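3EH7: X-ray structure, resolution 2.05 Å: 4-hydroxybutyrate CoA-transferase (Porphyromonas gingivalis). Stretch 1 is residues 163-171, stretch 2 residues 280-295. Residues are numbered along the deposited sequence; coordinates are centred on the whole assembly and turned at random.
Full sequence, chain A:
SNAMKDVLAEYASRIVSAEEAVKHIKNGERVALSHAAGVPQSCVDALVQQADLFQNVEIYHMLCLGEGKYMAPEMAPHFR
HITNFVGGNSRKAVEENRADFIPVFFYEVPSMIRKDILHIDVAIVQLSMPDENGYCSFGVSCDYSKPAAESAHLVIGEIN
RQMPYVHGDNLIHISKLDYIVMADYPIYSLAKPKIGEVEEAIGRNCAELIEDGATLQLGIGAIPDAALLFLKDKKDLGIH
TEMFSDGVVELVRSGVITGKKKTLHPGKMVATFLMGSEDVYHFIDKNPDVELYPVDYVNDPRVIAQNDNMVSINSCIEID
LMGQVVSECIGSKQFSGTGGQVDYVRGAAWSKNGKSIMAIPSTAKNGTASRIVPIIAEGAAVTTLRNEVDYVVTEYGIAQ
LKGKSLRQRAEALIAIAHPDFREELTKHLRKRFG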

HETATM    1  N   MSE A 163     -10.138 -18.590  29.885  1.00 23.81           N
HETATM    2  CA  MSE A 163      -9.504 -17.584  29.042  1.00 23.77           C
HETATM    3  C   MSE A 163      -8.327 -16.978  29.804  1.00 24.48           C
HETATM    4  O   MSE A 163      -8.500 -16.442  30.915  1.00 23.41           O
ATOM      5  N   PRO A 164      -7.121 -17.072  29.231  1.00 24.70           N
ATOM      6  CA  PRO A 164      -5.971 -16.606  29.988  1.00 25.19           C
ATOM      7  C   PRO A 164      -5.954 -15.091  30.143  1.00 24.91           C
ATOM      8  O   PRO A 164      -6.585 -14.384  29.366  1.00 23.76           O
ATOM      9  N   TYR A 165      -5.262 -14.623  31.174  1.00 25.02           N
ATOM     10  CA  TYR A 165      -5.075 -13.188  31.402  1.00 25.72           C
ATOM     11  C   TYR A 165      -3.833 -12.812  30.645  1.00 24.72           C
ATOM     12  O   TYR A 165      -2.750 -13.299  30.956  1.00 25.99           O
ATOM     13  N   VAL A 166      -3.991 -12.015  29.599  1.00 23.33           N
ATOM     14  CA  VAL A 166      -2.863 -11.665  28.729  1.00 22.03           C
ATOM     15  C   VAL A 166      -2.536 -10.181  28.837  1.00 21.92           C
ATOM     16  O   VAL A 166      -3.426  -9.306  28.754  1.00 20.65           O
ATOM     17  N   HIS A 167      -1.247  -9.926  28.974  1.00 21.17           N
ATOM     18  CA  HIS A 167      -0.714  -8.598  29.143  1.00 21.55           C
ATOM     19  C   HIS A 167      -0.741  -7.751  27.888  1.00 21.33           C
ATOM     20  O   HIS A 167      -1.111  -8.226  26.806  1.00 21.71           O
ATOM     21  N   GLY A 168      -0.339  -6.493  28.053  1.00 20.52           N
ATOM     22  CA  GLY A 168      -0.339  -5.483  26.986  1.00 21.02           C
ATOM     23  C   GLY A 168      -1.511  -4.527  27.152  1.00 20.47           C
ATOM     24  O   GLY A 168      -2.116  -4.469  28.219  1.00 20.95           O
ATOM     25  N   ASP A 169      -1.829  -3.781  26.098  1.00 20.27           N
ATOM     26  CA  ASP A 169      -3.001  -2.885  26.081  1.00 19.50           C
ATOM     27  C   ASP A 169      -4.225  -3.727  25.744  1.00 19.66           C
ATOM     28  O   ASP A 169      -4.727  -3.713  24.637  1.00 17.89           O
ATOM     29  N   ASN A 170      -4.685  -4.480  26.742  1.00 19.41           N
ATOM     30  CA  ASN A 170      -5.548  -5.615  26.501  1.00 19.08           C
ATOM     31  C   ASN A 170      -6.558  -5.828  27.624  1.00 18.75           C
ATOM     32  O   ASN A 170      -6.953  -6.969  27.889  1.00 20.07           O
ATOM     33  N   LEU A 171      -6.980  -4.733  28.249  1.00 18.39           N
ATOM     34  CA  LEU A 171      -7.897  -4.769  29.386  1.00 18.86           C
ATOM     35  C   LEU A 171      -9.127  -3.932  29.118  1.00 18.52           C
ATOM     36  O   LEU A 171      -9.128  -3.046  28.270  1.00 18.72           O
ATOM     37  N   VAL A 280       0.164 -23.381  24.683  1.00 30.18           N
ATOM     38  CA  VAL A 280       0.417 -21.958  24.392  1.00 29.17           C
ATOM     39  C   VAL A 280      -0.376 -21.055  25.336  1.00 28.57           C
ATOM     40  O   VAL A 280       0.156 -20.056  25.851  1.00 28.39           O
ATOM     41  N   TYR A 281      -1.636 -21.426  25.561  1.00 27.24           N
ATOM     42  CA  TYR A 281      -2.521 -20.669  26.397  1.00 27.07           C
ATOM     43  C   TYR A 281      -2.070 -20.651  27.868  1.00 27.82           C
ATOM     44  O   TYR A 281      -2.280 -19.651  28.540  1.00 28.01           O
ATOM     45  N   HIS A 282      -1.447 -21.734  28.348  1.00 27.94           N
ATOM     46  CA  HIS A 282      -0.820 -21.748  29.683  1.00 28.71           C
ATOM     47  C   HIS A 282       0.459 -20.889  29.713  1.00 27.73           C
ATOM     48  O   HIS A 282       0.652 -20.109  30.623  1.00 27.38           O
ATOM     49  N   PHE A 283       1.310 -21.016  28.702  1.00 26.88           N
ATOM     50  CA  PHE A 283       2.542 -20.233  28.634  1.00 26.65           C
ATOM     51  C   PHE A 283       2.307 -18.696  28.658  1.00 27.18           C
ATOM     52  O   PHE A 283       3.092 -17.952  29.260  1.00 27.00           O
ATOM     53  N   ILE A 284       1.231 -18.227  28.026  1.00 26.47           N
ATOM     54  CA  ILE A 284       0.976 -16.788  27.935  1.00 26.70           C
ATOM     55  C   ILE A 284       0.241 -16.234  29.157  1.00 27.30           C
ATOM     56  O   ILE A 284       0.222 -15.028  29.357  1.00 27.85           O
ATOM     57  N   ASP A 285      -0.371 -17.112  29.952  1.00 27.57           N
ATOM     58  CA  ASP A 285      -1.234 -16.684  31.043  1.00 27.69           C
ATOM     59  C   ASP A 285      -0.414 -15.933  32.088  1.00 27.46           C
ATOM     60  O   ASP A 285       0.543 -16.474  32.630  1.00 26.59           O
ATOM     61  N   LYS A 286      -0.755 -14.667  32.320  1.00 27.03           N
ATOM     62  CA  LYS A 286      -0.016 -13.835  33.278  1.00 27.30           C
ATOM     63  C   LYS A 286       1.483 -13.760  32.973  1.00 26.62           C
ATOM     64  O   LYS A 286       2.295 -13.559  33.873  1.00 26.47           O
ATOM     65  N   ASN A 287       1.847 -13.878  31.699  1.00 25.95           N
ATOM     66  CA  ASN A 287       3.252 -13.819  31.297  1.00 25.49           C
ATOM     67  C   ASN A 287       3.561 -12.428  30.770  1.00 25.25           C
ATOM     68  O   ASN A 287       3.130 -12.062  29.660  1.00 24.40           O
ATOM     69  N   PRO A 288       4.317 -11.630  31.547  1.00 25.15           N
ATOM     70  CA  PRO A 288       4.511 -10.246  31.103  1.00 25.25           C
ATOM     71  C   PRO A 288       5.422 -10.087  29.887  1.00 24.63           C
ATOM     72  O   PRO A 288       5.532  -8.989  29.371  1.00 24.25           O
ATOM     73  N   ASP A 289       6.092 -11.148  29.448  1.00 24.12           N
ATOM     74  CA  ASP A 289       6.890 -11.066  28.239  1.00 24.00           C
ATOM     75  C   ASP A 289       6.033 -11.173  26.976  1.00 23.15           C
ATOM     76  O   ASP A 289       6.566 -11.045  25.890  1.00 22.63           O
ATOM     77  N   VAL A 290       4.735 -11.452  27.130  1.00 22.50           N
ATOM     78  CA  VAL A 290       3.798 -11.511  26.020  1.00 21.88           C
ATOM     79  C   VAL A 290       2.866 -10.327  26.153  1.00 21.86           C
ATOM     80  O   VAL A 290       2.223 -10.165  27.202  1.00 21.93           O
ATOM     81  N   GLU A 291       2.809  -9.490  25.108  1.00 20.50           N
ATOM     82  CA  GLU A 291       1.973  -8.322  25.131  1.00 20.78           C
ATOM     83  C   GLU A 291       1.123  -8.256  23.871  1.00 20.56           C
ATOM     84  O   GLU A 291       1.650  -8.268  22.747  1.00 18.86           O
ATOM     85  N   LEU A 292      -0.198  -8.240  24.062  1.00 20.29           N
ATOM     86  CA  LEU A 292      -1.104  -7.985  22.957  1.00 20.42           C
ATOM     87  C   LEU A 292      -1.537  -6.537  22.962  1.00 20.12           C
ATOM     88  O   LEU A 292      -1.735  -5.939  24.032  1.00 20.66           O
ATOM     89  N   TYR A 293      -1.665  -5.987  21.748  1.00 20.76           N
ATOM     90  CA  TYR A 293      -2.214  -4.647  21.518  1.00 20.48           C
ATOM     91  C   TYR A 293      -3.249  -4.739  20.405  1.00 20.68           C
ATOM     92  O   TYR A 293      -3.243  -5.682  19.603  1.00 20.57           O
ATOM     93  N   PRO A 294      -4.141  -3.748  20.333  1.00 20.68           N
ATOM     94  CA  PRO A 294      -5.106  -3.745  19.255  1.00 20.74           C
ATOM     95  C   PRO A 294      -4.456  -3.602  17.879  1.00 20.41           C
ATOM     96  O   PRO A 294      -3.316  -3.091  17.719  1.00 20.37           O
ATOM     97  N   VAL A 295      -5.183  -4.077  16.883  1.00 20.48           N
ATOM     98  CA  VAL A 295      -4.600  -4.244  15.566  1.00 19.62           C
ATOM     99  C   VAL A 295      -4.138  -2.912  14.926  1.00 20.73           C
ATOM    100  O   VAL A 295      -3.194  -2.907  14.119  1.00 19.28           O
TER

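Residues 163-171 run alongside a helix, the turns that follow it and the short strand 290-292, and the two stretches together bury 732 Å². Three direct hydrogen bonds, all donated by backbone amides, tie them together. At Tyr165 both backbone polar groups are used. Its N donates to Asp285 OD1 at 2.9 Å; the Asp285 side chain (chi1 t) leaves its backbone sideways, but its carboxylate end comes nearer and reaches this amide. The carbonyl is met from the next residue, with Lys286 N 2.8 Å from Tyr165 O in a nearly straight bond. Lys286 lies within the type II turn from Ile284 to Asn287, so the turn presents its amide to the other stretch. The Tyr165 side chain (t) contributes a looser contact, its CB 3.8 Å from Lys286 NZ.

Further along, Leu292 N donates to His167 O at 2.9 Å, and the same oxygen receives a CA-H...O contact from Glu291 CA at 3.5 Å. Leu292 O faces Gly168 CA at 3.3 Å, again a CA-H...O contact, and lies 3.0 Å from Asp169 N. A CB on Gly168 would clash with Leu292 O, and the backbone angles of this residue by themselves call for glycine.

The amide of His167 is satisfied by water 1, which accepts from His167 N at 3.0 Å. The water lies within donating distance and angle of Ile284 O (2.7 Å) and Asn287 O (2.9 Å), thereby linking the strand-like segment to the turns, although it has more acceptors in reach than protons. The imidazole of His167 (m) packs against this region, with Pro288 CB over one face, 4.3 Å from His167 CD2, and the backbone carbon of Lys286 near the ring edge.

Apolar side chains make up another part of the contact. Pro164 points toward the helix, placing CG 3.9 Å from Ile284 CD1. Ile284 (p, t) points back, and its CD1 also meets Val166 CG2 at 3.8 Å. Val166 (t) turns its other methyl, CG1, to Leu292 CG at 3.7 Å and to Val290 CG1 at 4.3 Å, so this buried valine touches both Ile284 and the strand.

Other side-chain polar groups are satisfied within their own stretch. Asn170 ND2 donates to Val166 O at 3.0 Å; Asn287 ND2 reaches Phe283 O at 3.0 Å, while Asn287 OD1 accepts from Asp289 N at 2.9 Å. Tyr293 OH donates to Glu291 OE1 at 2.7 Å, and the Tyr293 ring rests obliquely against Asp169, CD2 to CB 3.6 Å.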

HETATM    1  CB  MSE A 163     -10.464 -16.480  28.658  1.00 23.50           C
HETATM    2  CG  MSE A 163      -9.787 -15.383  27.844  1.00 23.61           C
HETATM    3 SE   MSE A 163      -9.332 -15.980  26.056  0.80 19.52          SE
HETATM    4  CE  MSE A 163     -10.552 -14.826  25.107  1.00 15.22           C
ATOM      5  CB  PRO A 164      -4.772 -17.082  29.155  1.00 25.65           C
ATOM      6  CG  PRO A 164      -5.307 -17.311  27.813  1.00 25.30           C
ATOM      7  CD  PRO A 164      -6.730 -17.726  27.974  1.00 24.87           C
ATOM      8  CB  TYR A 165      -4.915 -12.882  32.892  1.00 26.25           C
ATOM      9  CG  TYR A 165      -4.732 -11.399  33.207  1.00 28.86           C
ATOM     10  CD1 TYR A 165      -3.459 -10.819  33.176  1.00 30.45           C
ATOM     11  CD2 TYR A 165      -5.817 -10.588  33.524  1.00 29.46           C
ATOM     12  CE1 TYR A 165      -3.272  -9.493  33.453  1.00 30.56           C
ATOM     13  CE2 TYR A 165      -5.635  -9.240  33.827  1.00 31.29           C
ATOM     14  CZ  TYR A 165      -4.350  -8.709  33.777  1.00 32.15           C
ATOM     15  OH  TYR A 165      -4.115  -7.386  34.054  1.00 38.28           O
ATOM     16  CB  VAL A 166      -3.132 -12.064  27.255  1.00 22.38           C
ATOM     17  CG1 VAL A 166      -1.959 -11.666  26.319  1.00 20.77           C
ATOM     18  CG2 VAL A 166      -3.405 -13.583  27.176  1.00 20.94           C
ATOM     19  CB  HIS A 167       0.710  -8.700  29.687  1.00 21.73           C
ATOM     20  CG  HIS A 167       0.758  -9.157  31.108  1.00 22.87           C
ATOM     21  ND1 HIS A 167       0.524  -8.312  32.163  1.00 23.41           N
ATOM     22  CD2 HIS A 167       0.961 -10.385  31.646  1.00 24.87           C
ATOM     23  CE1 HIS A 167       0.599  -8.993  33.294  1.00 23.78           C
ATOM     24  NE2 HIS A 167       0.875 -10.250  33.008  1.00 22.51           N
ATOM     25  CB  ASP A 169      -2.814  -1.755  25.078  1.00 19.60           C
ATOM     26  CG  ASP A 169      -4.000  -0.807  25.035  1.00 20.63           C
ATOM     27  OD1 ASP A 169      -4.725  -0.675  26.054  1.00 21.32           O
ATOM     28  OD2 ASP A 169      -4.193  -0.181  23.970  1.00 24.39           O
ATOM     29  CB  ASN A 170      -4.657  -6.848  26.386  1.00 18.90           C
ATOM     30  CG  ASN A 170      -5.345  -8.015  25.760  1.00 19.90           C
ATOM     31  OD1 ASN A 170      -6.183  -7.870  24.853  1.00 19.88           O
ATOM     32  ND2 ASN A 170      -4.962  -9.214  26.212  1.00 20.56           N
ATOM     33  CB  LEU A 171      -7.235  -4.238  30.648  1.00 18.25           C
ATOM     34  CG  LEU A 171      -5.983  -4.957  31.166  1.00 19.54           C
ATOM     35  CD1 LEU A 171      -5.431  -4.187  32.338  1.00 18.49           C
ATOM     36  CD2 LEU A 171      -6.247  -6.422  31.538  1.00 17.13           C
ATOM     37  CB  VAL A 280       0.085 -21.592  22.927  1.00 29.63           C
ATOM     38  CG1 VAL A 280      -0.066 -20.087  22.755  1.00 29.33           C
ATOM     39  CG2 VAL A 280       1.168 -22.120  22.016  1.00 28.73           C
ATOM     40  CB  TYR A 281      -3.949 -21.191  26.262  1.00 26.45           C
ATOM     41  CG  TYR A 281      -4.467 -21.200  24.832  1.00 24.56           C
ATOM     42  CD1 TYR A 281      -4.107 -20.206  23.927  1.00 23.35           C
ATOM     43  CD2 TYR A 281      -5.321 -22.199  24.395  1.00 24.54           C
ATOM     44  CE1 TYR A 281      -4.586 -20.220  22.609  1.00 25.40           C
ATOM     45  CE2 TYR A 281      -5.799 -22.221  23.100  1.00 23.87           C
ATOM     46  CZ  TYR A 281      -5.428 -21.227  22.209  1.00 24.82           C
ATOM     47  OH  TYR A 281      -5.904 -21.235  20.927  1.00 23.76           O
ATOM     48  CB  HIS A 282      -0.514 -23.185  30.147  1.00 29.28           C
ATOM     49  CG  HIS A 282       0.226 -23.256  31.450  1.00 32.91           C
ATOM     50  ND1 HIS A 282       1.555 -23.623  31.534  1.00 37.05           N
ATOM     51  CD2 HIS A 282      -0.166 -22.979  32.720  1.00 36.43           C
ATOM     52  CE1 HIS A 282       1.941 -23.601  32.799  1.00 37.03           C
ATOM     53  NE2 HIS A 282       0.918 -23.205  33.539  1.00 37.76           N
ATOM     54  CB  PHE A 283       3.328 -20.638  27.390  1.00 26.73           C
ATOM     55  CG  PHE A 283       4.491 -19.755  27.086  1.00 25.56           C
ATOM     56  CD1 PHE A 283       5.694 -19.943  27.725  1.00 25.27           C
ATOM     57  CD2 PHE A 283       4.378 -18.738  26.143  1.00 27.41           C
ATOM     58  CE1 PHE A 283       6.772 -19.137  27.455  1.00 24.23           C
ATOM     59  CE2 PHE A 283       5.460 -17.915  25.856  1.00 25.84           C
ATOM     60  CZ  PHE A 283       6.672 -18.134  26.522  1.00 24.38           C
ATOM     61  CB  ILE A 284       0.162 -16.407  26.658  1.00 26.70           C
ATOM     62  CG1 ILE A 284      -1.294 -16.916  26.779  1.00 27.11           C
ATOM     63  CG2 ILE A 284       0.902 -16.898  25.405  1.00 23.91           C
ATOM     64  CD1 ILE A 284      -2.142 -16.769  25.533  1.00 28.72           C
ATOM     65  CB  ASP A 285      -1.935 -17.895  31.668  1.00 28.07           C
ATOM     66  CG  ASP A 285      -2.977 -17.513  32.695  1.00 28.60           C
ATOM     67  OD1 ASP A 285      -3.486 -16.390  32.670  1.00 32.69           O
ATOM     68  OD2 ASP A 285      -3.303 -18.345  33.543  1.00 32.84           O
ATOM     69  CB  LYS A 286      -0.243 -14.333  34.710  1.00 27.15           C
ATOM     70  CG  LYS A 286      -1.692 -14.269  35.156  1.00 29.96           C
ATOM     71  CD  LYS A 286      -1.915 -15.031  36.471  1.00 33.44           C
ATOM     72  CE  LYS A 286      -3.050 -14.406  37.314  1.00 36.56           C
ATOM     73  NZ  LYS A 286      -4.178 -13.872  36.459  1.00 37.21           N
ATOM     74  CB  ASN A 287       3.531 -14.887  30.243  1.00 25.46           C
ATOM     75  CG  ASN A 287       4.973 -14.923  29.801  1.00 25.80           C
ATOM     76  OD1 ASN A 287       5.733 -14.007  30.065  1.00 26.21           O
ATOM     77  ND2 ASN A 287       5.355 -16.003  29.105  1.00 25.63           N
ATOM     78  CB  PRO A 288       5.129  -9.553  32.329  1.00 24.94           C
ATOM     79  CG  PRO A 288       5.714 -10.629  33.144  1.00 26.11           C
ATOM     80  CD  PRO A 288       4.993 -11.912  32.823  1.00 25.60           C
ATOM     81  CB  ASP A 289       7.952 -12.168  28.217  1.00 24.61           C
ATOM     82  CG  ASP A 289       8.969 -12.019  29.342  1.00 26.28           C
ATOM     83  OD1 ASP A 289       9.141 -10.890  29.825  1.00 29.89           O
ATOM     84  OD2 ASP A 289       9.569 -13.028  29.747  1.00 28.88           O
ATOM     85  CB  VAL A 290       2.938 -12.800  26.035  1.00 21.71           C
ATOM     86  CG1 VAL A 290       1.924 -12.796  24.875  1.00 21.94           C
ATOM     87  CG2 VAL A 290       3.817 -14.052  25.986  1.00 21.96           C
ATOM     88  CB  GLU A 291       2.829  -7.046  25.305  1.00 21.16           C
ATOM     89  CG  GLU A 291       3.418  -6.942  26.689  1.00 22.01           C
ATOM     90  CD  GLU A 291       4.277  -5.699  26.914  1.00 25.74           C
ATOM     91  OE1 GLU A 291       4.554  -4.948  25.950  1.00 27.55           O
ATOM     92  OE2 GLU A 291       4.730  -5.522  28.062  1.00 29.34           O
ATOM     93  CB  LEU A 292      -2.334  -8.875  22.977  1.00 19.80           C
ATOM     94  CG  LEU A 292      -2.141 -10.385  22.809  1.00 24.58           C
ATOM     95  CD1 LEU A 292      -3.401 -11.083  22.265  1.00 21.33           C
ATOM     96  CD2 LEU A 292      -0.872 -10.733  21.995  1.00 23.45           C
ATOM     97  CB  TYR A 293      -1.126  -3.669  21.097  1.00 20.45           C
ATOM     98  CG  TYR A 293       0.011  -3.515  22.065  1.00 21.85           C
ATOM     99  CD1 TYR A 293       1.061  -4.425  22.087  1.00 23.37           C
ATOM    100  CD2 TYR A 293       0.042  -2.438  22.962  1.00 21.09           C
ATOM    101  CE1 TYR A 293       2.110  -4.275  22.979  1.00 22.14           C
ATOM    102  CE2 TYR A 293       1.057  -2.283  23.858  1.00 22.28           C
ATOM    103  CZ  TYR A 293       2.106  -3.183  23.867  1.00 24.11           C
ATOM    104  OH  TYR A 293       3.130  -3.014  24.799  1.00 21.45           O
ATOM    105  CB  PRO A 294      -6.040  -2.570  19.593  1.00 20.42           C
ATOM    106  CG  PRO A 294      -5.373  -1.805  20.653  1.00 21.09           C
ATOM    107  CD  PRO A 294      -4.388  -2.687  21.323  1.00 20.91           C
ATOM    108  CB  VAL A 295      -5.533  -5.060  14.635  1.00 19.32           C
ATOM    109  CG1 VAL A 295      -6.851  -4.255  14.297  1.00 17.53           C
ATOM    110  CG2 VAL A 295      -4.754  -5.507  13.365  1.00 15.87           C
TER
HETATM  111  O   HOH W   1       0.388 -12.386  28.901  1.00 26.19           O